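Long-range contacts in alpha-L-arabinosidase (Xanthomonas axonopodis pv. citri, PDB 6D25), which probably hydrolyses arabinofuranosyl linkages as a GH51 arabinofuranosidase able to cope with internal di-substitutions in arabinoxylans: residues A[40-45]-A[362-367]; A[44-49]-A[404-409]; A[296-301]-A[356-361]. All coordinates share one frame; numbering follows the deposited sequence.

The chain enters from strand 29-36 of the beta-sandwich and, at 40-49, passes over to the first strand of the barrel, 51-52. Both long loops start from this stretch. The first closure along the chain is interaction 3, about 55 residues wide, where helix 285-312 meets helix 346-361; it lies within both longer loops. Interaction 1 follows directly, as residues 362-367 come off the second helix into the last barrel strand, 366-371, beside 40-45. Interaction 2 closes last, when 404-409 starts strand 407-421 of the sandwich beside 44-49. Interactions 1 and 2 share Val44 and Ser45, and their loops overlap without one enclosing the other. Together they tie barrel to sandwich.

Interaction 1: A[40-45]-A[362-367]; sequences PGAQVS and HAERVR
Arg367, whose carbonyl O faces Ser45 across the contact, has its guanidinium met at the edge by Glu364 O: NH2 donates over 2.9 Å, with the acceptor in the guanidinium plane and the donor in the carbonyl plane. A second bond from NH2, to Lys316 O, helps fix the rotation of the group, whose end leads away from 40-45. The place is where the eighth strand of the (beta/alpha)8 barrel begins, beside the connection that runs from the beta-sandwich into the barrel. Ala363 carries the apolar part. Its CB lies 3.4 Å from Gln43 O and also touches Ala42 CB and Val44 CG2, so that the two backbones come within 5.3 Å at the CA atoms of Val44 and Ala363; a methyl is small enough to allow this approach. Ala42 likewise points its methyl at the turn, where it meets Glu364 OE2.

No clear direct hydrogen bond joins the segments, and ordered waters do the bridging. Glu364 puts CG between its backbone N and carbonyl carbon (chi1 38°), the crowded position, and then bends at chi2 (-74°), which brings the carboxylate back toward Ala42. There a water accepts from Ala42 N and donates to Glu364 OE2 at 3.1 Å. Another donates to Gln43 O and to Ala363 O, at 2.7 Å from Gln43 O. A third accepts from Ser45 N and lies close to both Ala363 O and Val366 O. Such waters suit a partly buried seam in which backbone groups of the two segments face one another without sheet pairing. Ser45 OG is engaged by Gln47 N, while a fourth water beside that hydroxyl donates to Arg367 O at 2.7 Å.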
loop_
_atom_site.group_PDB
_atom_site.type_symbol
_atom_site.label_atom_id
_atom_site.label_comp_id
_atom_site.label_asym_id
_atom_site.label_seq_id
_atom_site.Cartn_x
_atom_site.Cartn_y
_atom_site.Cartn_z
ATOM N N PRO A 40 -4.282 -45.495 16.708
ATOM C CA PRO A 40 -3.479 -44.588 15.895
ATOM C C PRO A 40 -4.246 -43.328 15.476
ATOM O O PRO A 40 -5.426 -43.424 15.139
ATOM C CB PRO A 40 -3.081 -45.399 14.655
ATOM C CG PRO A 40 -4.168 -46.466 14.544
ATOM C CD PRO A 40 -4.466 -46.781 15.991
ATOM N N GLY A 41 -3.587 -42.160 15.538
ATOM C CA GLY A 41 -4.200 -40.879 15.234
ATOM C C GLY A 41 -3.609 -40.266 13.977
ATOM O O GLY A 41 -3.352 -40.959 13.031
ATOM N N ALA A 42 -3.434 -38.959 13.979
ATOM C CA ALA A 42 -3.088 -38.199 12.779
ATOM C C ALA A 42 -1.601 -38.368 12.444
ATOM O O ALA A 42 -0.788 -38.768 13.324
ATOM C CB ALA A 42 -3.402 -36.741 13.044
ATOM N N GLN A 43 -1.256 -38.015 11.220
ATOM C CA GLN A 43 0.132 -37.988 10.807
ATOM C C GLN A 43 0.851 -36.850 11.522
ATOM O O GLN A 43 0.374 -35.704 11.554
ATOM C CB GLN A 43 0.282 -37.836 9.289
ATOM C CG GLN A 43 1.736 -37.691 8.860
ATOM C CD GLN A 43 1.901 -37.382 7.382
ATOM O OE1 GLN A 43 2.187 -38.261 6.597
ATOM N NE2 GLN A 43 1.688 -36.133 6.987
ATOM N N VAL A 44 2.017 -37.176 12.071
ATOM C CA VAL A 44 2.913 -36.191 12.646
ATOM C C VAL A 44 3.825 -35.715 11.499
ATOM O O VAL A 44 4.731 -36.453 11.060
ATOM C CB VAL A 44 3.728 -36.798 13.796
ATOM C CG1 VAL A 44 4.726 -35.812 14.375
ATOM C CG2 VAL A 44 2.835 -37.361 14.897
ATOM N N SER A 45 3.523 -34.535 10.956
ATOM C CA SER A 45 4.199 -34.082 9.754
ATOM C C SER A 45 5.698 -33.939 10.008
ATOM O O SER A 45 6.123 -33.335 10.988
ATOM C CB SER A 45 3.644 -32.780 9.213
ATOM O OG SER A 45 4.390 -32.363 8.079
ATOM N N HIS A 362 -0.925 -32.226 18.713
ATOM C CA HIS A 362 -1.841 -31.330 17.996
ATOM C C HIS A 362 -1.663 -31.533 16.501
ATOM O O HIS A 362 -1.857 -30.584 15.722
ATOM C CB HIS A 362 -1.566 -29.869 18.402
ATOM C CG HIS A 362 -1.933 -29.586 19.822
ATOM N ND1 HIS A 362 -3.222 -29.260 20.171
ATOM C CD2 HIS A 362 -1.195 -29.575 20.951
ATOM C CE1 HIS A 362 -3.290 -29.087 21.488
ATOM N NE2 HIS A 362 -2.043 -29.267 22.003
ATOM N N ALA A 363 -1.373 -32.774 16.099
ATOM C CA ALA A 363 -0.840 -33.039 14.746
ATOM C C ALA A 363 -1.903 -32.819 13.665
ATOM O O ALA A 363 -1.538 -32.670 12.512
ATOM C CB ALA A 363 -0.315 -34.459 14.674
ATOM N N GLU A 364 -3.188 -32.853 13.996
ATOM C CA GLU A 364 -4.189 -32.605 12.923
ATOM C C GLU A 364 -4.155 -31.139 12.459
ATOM O O GLU A 364 -4.364 -30.875 11.262
ATOM C CB GLU A 364 -5.620 -33.013 13.275
ATOM C CG GLU A 364 -6.013 -32.752 14.704
ATOM C CD GLU A 364 -5.386 -33.732 15.704
ATOM O OE1 GLU A 364 -4.535 -33.250 16.573
ATOM O OE2 GLU A 364 -5.694 -34.990 15.575
ATOM N N ARG A 365 -3.832 -30.223 13.361
ATOM C CA ARG A 365 -3.870 -28.790 13.005
ATOM C C ARG A 365 -2.454 -28.249 12.815
ATOM O O ARG A 365 -2.214 -27.489 11.883
ATOM C CB ARG A 365 -4.615 -28.018 14.086
ATOM C CG ARG A 365 -4.614 -26.503 13.874
ATOM C CD ARG A 365 -5.412 -25.987 12.681
ATOM N NE ARG A 365 -6.841 -26.012 12.938
ATOM C CZ ARG A 365 -7.749 -25.538 12.083
ATOM N NH1 ARG A 365 -7.342 -25.016 10.929
ATOM N NH2 ARG A 365 -9.049 -25.568 12.399
ATOM N N VAL A 366 -1.542 -28.579 13.734
ATOM C CA VAL A 366 -0.183 -28.080 13.659
ATOM C C VAL A 366 0.621 -28.994 12.734
ATOM O O VAL A 366 0.942 -30.152 13.120
ATOM C CB VAL A 366 0.473 -27.982 15.046
ATOM C CG1 VAL A 366 1.880 -27.414 14.932
ATOM C CG2 VAL A 366 -0.353 -27.124 16.000
ATOM N N ARG A 367 0.917 -28.491 11.540
ATOM C CA ARG A 367 1.491 -29.356 10.512
ATOM C C ARG A 367 2.828 -28.801 9.999
ATOM O O ARG A 367 3.441 -29.428 9.126
ATOM C CB ARG A 367 0.498 -29.518 9.354
ATOM C CG ARG A 367 -0.819 -30.143 9.794
ATOM C CD ARG A 367 -1.719 -30.649 8.698
ATOM N NE ARG A 367 -2.228 -29.660 7.816
ATOM C CZ ARG A 367 -3.466 -29.148 7.834
ATOM N NH1 ARG A 367 -3.799 -28.357 6.830
ATOM N NH2 ARG A 367 -4.317 -29.406 8.807
HETATM O O HOH W 1 -4.000 -37.439 16.255
HETATM O O HOH W 2 -1.322 -34.215 10.101
HETATM O O HOH W 3 1.414 -32.707 11.968
HETATM O O HOH W 4 2.618 -30.106 6.597
#

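Interaction 2: A[44-49]-A[404-409]; sequences VSRQLF and YQDATH
Arg46 and Asp406 make the ionic part of the contact: Arg46 NH1 donates to Asp406 OD2 over 2.9 Å in a salt bridge. The carboxylate stands nearly perpendicular to the guanidinium, 87° between planes, yet OD2 lies near the guanidinium plane and receives the N-H on its syn lone pair. The arginine chain is extended from CG to NE, and its CD passes 3.3 Å from the same OD2. On one face of the guanidinium, offset toward the rim, sits Gln47 NE2.

Hydrogen bonds add to this grip. Arg46 N donates to Asp406 OD1 at 2.9 Å, arriving from above the carboxylate plane, and a water donates to that oxygen while also meeting Ser45 OG, the hydroxyl that closes the ST turn at 45-47. With both oxygens engaged, the carboxylate is held against rotation, which probably favours the ionised form of Asp406. Backbone bonds complete the set: Val44 N to Ala407 O is short at 2.7 Å, whereas Asp406 N to Val44 O is weak. Tyr404 to Ala407 forms a type II turn, with Asp406 at its third position.

Apolar contacts lie beyond. Phe49 CZ meets Tyr404 CB at 3.7 Å and its CD2 meets Gln405 CG, the ring approaching both obliquely. Val44 is branched at CB and covers two directions: CG1 lies toward Tyr404 CB, and CG2 against His409 CB at 3.9 Å.

Around these residues, Val434 of strand 424-435 packs on Val44, Tyr404 and Ala407, Ser360 and Phe356 of helix 346-361 touch Val44 and Phe49, and strand 366-371 borders Gln47 and Leu48, so the turn sits where sandwich meets barrel.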
loop_
_atom_site.group_PDB
_atom_site.type_symbol
_atom_site.label_atom_id
_atom_site.label_comp_id
_atom_site.label_asym_id
_atom_site.label_seq_id
_atom_site.Cartn_x
_atom_site.Cartn_y
_atom_site.Cartn_z
ATOM N N VAL A 44 2.017 -37.176 12.071
ATOM C CA VAL A 44 2.913 -36.191 12.646
ATOM C C VAL A 44 3.825 -35.715 11.499
ATOM O O VAL A 44 4.731 -36.453 11.060
ATOM C CB VAL A 44 3.728 -36.798 13.796
ATOM C CG1 VAL A 44 4.726 -35.812 14.375
ATOM C CG2 VAL A 44 2.835 -37.361 14.897
ATOM N N SER A 45 3.523 -34.535 10.956
ATOM C CA SER A 45 4.199 -34.082 9.754
ATOM C C SER A 45 5.698 -33.939 10.008
ATOM O O SER A 45 6.123 -33.335 10.988
ATOM C CB SER A 45 3.644 -32.780 9.213
ATOM O OG SER A 45 4.390 -32.363 8.079
ATOM N N ARG A 46 6.477 -34.398 9.035
ATOM C CA ARG A 46 7.911 -34.130 9.099
ATOM C C ARG A 46 8.192 -32.626 9.144
ATOM O O ARG A 46 9.245 -32.249 9.641
ATOM C CB ARG A 46 8.662 -34.766 7.932
ATOM C CG ARG A 46 8.393 -34.178 6.552
ATOM C CD ARG A 46 9.202 -34.962 5.518
ATOM N NE ARG A 46 9.109 -34.317 4.198
ATOM C CZ ARG A 46 8.122 -34.442 3.338
ATOM N NH1 ARG A 46 7.098 -35.264 3.600
ATOM N NH2 ARG A 46 8.237 -33.777 2.193
ATOM N N GLN A 47 7.292 -31.788 8.653
ATOM C CA GLN A 47 7.549 -30.347 8.584
ATOM C C GLN A 47 7.513 -29.716 9.985
ATOM O O GLN A 47 7.860 -28.550 10.131
ATOM C CB GLN A 47 6.538 -29.640 7.683
ATOM C CG GLN A 47 6.381 -30.233 6.293
ATOM C CD GLN A 47 7.662 -30.323 5.503
ATOM O OE1 GLN A 47 8.600 -29.588 5.751
ATOM N NE2 GLN A 47 7.674 -31.218 4.525
ATOM N N LEU A 48 7.133 -30.485 11.018
ATOM C CA LEU A 48 7.268 -30.010 12.392
ATOM C C LEU A 48 8.742 -29.813 12.781
ATOM O O LEU A 48 9.032 -29.153 13.787
ATOM C CB LEU A 48 6.597 -31.036 13.327
ATOM C CG LEU A 48 5.071 -31.103 13.245
ATOM C CD1 LEU A 48 4.544 -32.139 14.215
ATOM C CD2 LEU A 48 4.434 -29.750 13.496
ATOM N N PHE A 49 9.657 -30.354 12.012
ATOM C CA PHE A 49 11.099 -30.278 12.283
ATOM C C PHE A 49 11.777 -29.252 11.370
ATOM O O PHE A 49 12.986 -29.364 11.119
ATOM C CB PHE A 49 11.700 -31.684 12.120
ATOM C CG PHE A 49 11.097 -32.641 13.121
ATOM C CD1 PHE A 49 11.508 -32.616 14.439
ATOM C CD2 PHE A 49 10.021 -33.440 12.788
ATOM C CE1 PHE A 49 10.887 -33.420 15.398
ATOM C CE2 PHE A 49 9.448 -34.293 13.716
ATOM C CZ PHE A 49 9.851 -34.248 15.041
ATOM N N TYR A 404 9.870 -39.545 14.334
ATOM C CA TYR A 404 8.597 -38.844 14.329
ATOM C C TYR A 404 8.260 -38.262 12.945
ATOM O O TYR A 404 7.104 -37.921 12.708
ATOM C CB TYR A 404 8.588 -37.723 15.367
ATOM C CG TYR A 404 8.332 -38.151 16.795
ATOM C CD1 TYR A 404 8.978 -39.227 17.359
ATOM C CD2 TYR A 404 7.423 -37.463 17.579
ATOM C CE1 TYR A 404 8.718 -39.636 18.662
ATOM C CE2 TYR A 404 7.156 -37.839 18.890
ATOM C CZ TYR A 404 7.800 -38.938 19.433
ATOM O OH TYR A 404 7.549 -39.309 20.726
ATOM N N GLN A 405 9.226 -38.148 12.023
ATOM C CA GLN A 405 8.980 -37.501 10.740
ATOM C C GLN A 405 7.982 -38.329 9.917
ATOM O O GLN A 405 8.279 -39.456 9.538
ATOM C CB GLN A 405 10.290 -37.340 9.950
ATOM C CG GLN A 405 11.208 -36.322 10.612
ATOM C CD GLN A 405 12.345 -35.899 9.726
ATOM O OE1 GLN A 405 12.278 -36.060 8.504
ATOM N NE2 GLN A 405 13.374 -35.285 10.318
ATOM N N ASP A 406 6.778 -37.769 9.707
ATOM C CA ASP A 406 5.707 -38.423 8.961
ATOM C C ASP A 406 5.249 -39.713 9.654
ATOM O O ASP A 406 4.746 -40.626 9.004
ATOM C CB ASP A 406 6.088 -38.614 7.485
ATOM C CG ASP A 406 6.110 -37.295 6.700
ATOM O OD1 ASP A 406 5.448 -36.296 7.148
ATOM O OD2 ASP A 406 6.792 -37.272 5.640
ATOM N N ALA A 407 5.411 -39.770 10.952
ATOM C CA ALA A 407 4.952 -40.916 11.743
ATOM C C ALA A 407 3.459 -40.746 12.022
ATOM O O ALA A 407 2.835 -39.744 11.606
ATOM C CB ALA A 407 5.728 -41.007 13.043
ATOM N N THR A 408 2.905 -41.735 12.714
ATOM C CA THR A 408 1.524 -41.732 13.154
ATOM C C THR A 408 1.509 -41.484 14.675
ATOM O O THR A 408 2.142 -42.222 15.438
ATOM C CB THR A 408 0.858 -43.073 12.811
ATOM O OG1 THR A 408 0.890 -43.261 11.402
ATOM C CG2 THR A 408 -0.568 -43.185 13.290
ATOM N N HIS A 409 0.762 -40.479 15.089
ATOM C CA HIS A 409 0.584 -40.181 16.517
ATOM C C HIS A 409 -0.065 -41.372 17.245
ATOM O O HIS A 409 -1.068 -41.937 16.768
ATOM C CB HIS A 409 -0.276 -38.923 16.682
ATOM C CG HIS A 409 -0.792 -38.716 18.069
ATOM N ND1 HIS A 409 0.018 -38.278 19.086
ATOM C CD2 HIS A 409 -2.034 -38.910 18.593
ATOM C CE1 HIS A 409 -0.716 -38.195 20.179
ATOM N NE2 HIS A 409 -1.978 -38.580 19.921
HETATM O O HOH W 5 4.253 -34.185 5.963
#

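Interaction 3: A[296-301]-A[356-361]; sequences LVMDEL and FDIFSQ
Ile358 sets CG1 opposite its carbonyl carbon (chi1 -72°) and extends it (chi2 164°), which sends CD1 toward helix 285-312 to meet Leu296 CD2 at 4.0 Å while leaving CG2 to lie on Asp299. These are two consecutive outer helices of the (beta/alpha)8 barrel, joined through strand 319-325. Their local axes run nearly parallel, 17° apart and 9.4 Å from each other, a separation that medium-sized side chains can fill. Branched at CB, Ile358 serves well: CG2 touches Asp299 CA at 3.8 Å, and the CB of that aspartate packs on both CG2 and CD1. Asp299 OD1 also lies against Ile358 CG2, and its polar need is met by a hydrogen bond with His362 NE2, next along the chain after 356-361; this gives a polar residue a place beside an apolar one.

Met298 approaches from the inner side. Its CG leaves opposite the backbone N, and the chain then bends at chi2 and chi3, leaving CG 4.0 Å from Phe359 CE1 and 4.2 Å from Ile358 CG2. Flexible and unbranched, it also fits against Trp325 and Val322 of strand 319-325, while Trp325 meets the Phe359 ring edge-to-face. Near the end of helix 346-361, Asp357 O accepts twice, from Gln361 N in the regular helical bond and from Ser360 OG at 2.9 Å.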
loop_
_atom_site.group_PDB
_atom_site.type_symbol
_atom_site.label_atom_id
_atom_site.label_comp_id
_atom_site.label_asym_id
_atom_site.label_seq_id
_atom_site.Cartn_x
_atom_site.Cartn_y
_atom_site.Cartn_z
ATOM N N LEU A 296 6.352 -24.614 28.176
ATOM C CA LEU A 296 5.152 -25.446 28.166
ATOM C C LEU A 296 3.879 -24.642 27.829
ATOM O O LEU A 296 2.854 -25.232 27.460
ATOM C CB LEU A 296 5.014 -26.144 29.520
ATOM C CG LEU A 296 5.939 -27.355 29.702
ATOM C CD1 LEU A 296 5.909 -27.818 31.153
ATOM C CD2 LEU A 296 5.511 -28.487 28.821
ATOM N N VAL A 297 3.969 -23.339 27.912
ATOM C CA VAL A 297 2.852 -22.467 27.573
ATOM C C VAL A 297 2.447 -22.687 26.083
ATOM O O VAL A 297 1.291 -22.469 25.701
ATOM C CB VAL A 297 3.221 -21.003 27.877
ATOM C CG1 VAL A 297 2.193 -20.024 27.322
ATOM C CG2 VAL A 297 3.421 -20.746 29.359
ATOM N N MET A 298 3.387 -23.144 25.263
ATOM C CA MET A 298 3.087 -23.498 23.856
ATOM C C MET A 298 1.807 -24.344 23.744
ATOM O O MET A 298 1.036 -24.163 22.798
ATOM C CB MET A 298 4.263 -24.243 23.231
ATOM C CG MET A 298 4.063 -24.629 21.777
ATOM S SD MET A 298 4.027 -23.244 20.634
ATOM C CE MET A 298 5.764 -22.847 20.465
ATOM N N ASP A 299 1.576 -25.277 24.680
ATOM C CA ASP A 299 0.418 -26.136 24.568
ATOM C C ASP A 299 -0.887 -25.325 24.688
ATOM O O ASP A 299 -1.806 -25.517 23.908
ATOM C CB ASP A 299 0.424 -27.270 25.592
ATOM C CG ASP A 299 -0.732 -28.229 25.331
ATOM O OD1 ASP A 299 -0.740 -28.891 24.313
ATOM O OD2 ASP A 299 -1.650 -28.234 26.112
ATOM N N GLU A 300 -0.958 -24.417 25.669
ATOM C CA GLU A 300 -2.128 -23.560 25.856
ATOM C C GLU A 300 -2.345 -22.671 24.620
ATOM O O GLU A 300 -3.474 -22.512 24.154
ATOM C CB GLU A 300 -1.947 -22.704 27.116
ATOM C CG GLU A 300 -3.042 -21.692 27.312
ATOM C CD GLU A 300 -2.846 -20.743 28.488
ATOM O OE1 GLU A 300 -1.929 -20.992 29.325
ATOM O OE2 GLU A 300 -3.633 -19.765 28.548
ATOM N N LEU A 301 -1.270 -22.062 24.109
ATOM C CA LEU A 301 -1.373 -21.189 22.925
ATOM C C LEU A 301 -1.908 -21.981 21.731
ATOM O O LEU A 301 -2.845 -21.517 21.050
ATOM C CB LEU A 301 -0.003 -20.603 22.589
ATOM C CG LEU A 301 0.614 -19.685 23.642
ATOM C CD1 LEU A 301 1.988 -19.243 23.173
ATOM C CD2 LEU A 301 -0.259 -18.473 23.960
ATOM N N PHE A 356 8.398 -30.721 20.756
ATOM C CA PHE A 356 8.046 -31.835 19.846
ATOM C C PHE A 356 6.893 -32.689 20.404
ATOM O O PHE A 356 5.985 -33.051 19.656
ATOM C CB PHE A 356 9.251 -32.714 19.569
ATOM C CG PHE A 356 10.381 -32.022 18.847
ATOM C CD1 PHE A 356 10.141 -31.012 17.921
ATOM C CD2 PHE A 356 11.680 -32.464 19.009
ATOM C CE1 PHE A 356 11.177 -30.454 17.182
ATOM C CE2 PHE A 356 12.707 -31.897 18.266
ATOM C CZ PHE A 356 12.455 -30.878 17.388
ATOM N N ASP A 357 6.921 -32.954 21.704
ATOM C CA ASP A 357 5.824 -33.692 22.338
ATOM C C ASP A 357 4.513 -32.941 22.086
ATOM O O ASP A 357 3.515 -33.524 21.635
ATOM C CB ASP A 357 6.058 -33.882 23.835
ATOM C CG ASP A 357 7.213 -34.799 24.244
ATOM O OD1 ASP A 357 7.753 -35.554 23.359
ATOM O OD2 ASP A 357 7.593 -34.750 25.488
ATOM N N ILE A 358 4.537 -31.626 22.351
ATOM C CA ILE A 358 3.320 -30.820 22.258
ATOM C C ILE A 358 2.818 -30.761 20.808
ATOM O O ILE A 358 1.629 -30.946 20.520
ATOM C CB ILE A 358 3.567 -29.440 22.867
ATOM C CG1 ILE A 358 3.673 -29.504 24.393
ATOM C CG2 ILE A 358 2.502 -28.423 22.416
ATOM C CD1 ILE A 358 4.306 -28.248 24.986
ATOM N N PHE A 359 3.717 -30.492 19.867
ATOM C CA PHE A 359 3.297 -30.406 18.462
ATOM C C PHE A 359 2.653 -31.721 18.029
ATOM O O PHE A 359 1.602 -31.709 17.316
ATOM C CB PHE A 359 4.471 -30.129 17.529
ATOM C CG PHE A 359 5.247 -28.862 17.754
ATOM C CD1 PHE A 359 4.668 -27.751 18.310
ATOM C CD2 PHE A 359 6.557 -28.756 17.304
ATOM C CE1 PHE A 359 5.394 -26.577 18.513
ATOM C CE2 PHE A 359 7.274 -27.590 17.470
ATOM C CZ PHE A 359 6.701 -26.513 18.092
ATOM N N SER A 360 3.260 -32.844 18.436
ATOM C CA SER A 360 2.773 -34.145 17.995
ATOM C C SER A 360 1.384 -34.445 18.587
ATOM O O SER A 360 0.615 -35.239 17.992
ATOM C CB SER A 360 3.787 -35.220 18.315
ATOM O OG SER A 360 3.733 -35.625 19.676
ATOM N N GLN A 361 1.034 -33.822 19.730
ATOM C CA GLN A 361 -0.281 -33.971 20.344
ATOM C C GLN A 361 -1.344 -33.148 19.593
ATOM O O GLN A 361 -2.546 -33.301 19.862
ATOM C CB GLN A 361 -0.293 -33.503 21.808
ATOM C CG GLN A 361 0.651 -34.230 22.723
ATOM C CD GLN A 361 0.568 -35.726 22.508
ATOM O OE1 GLN A 361 -0.459 -36.347 22.845
ATOM N NE2 GLN A 361 1.615 -36.286 21.877
#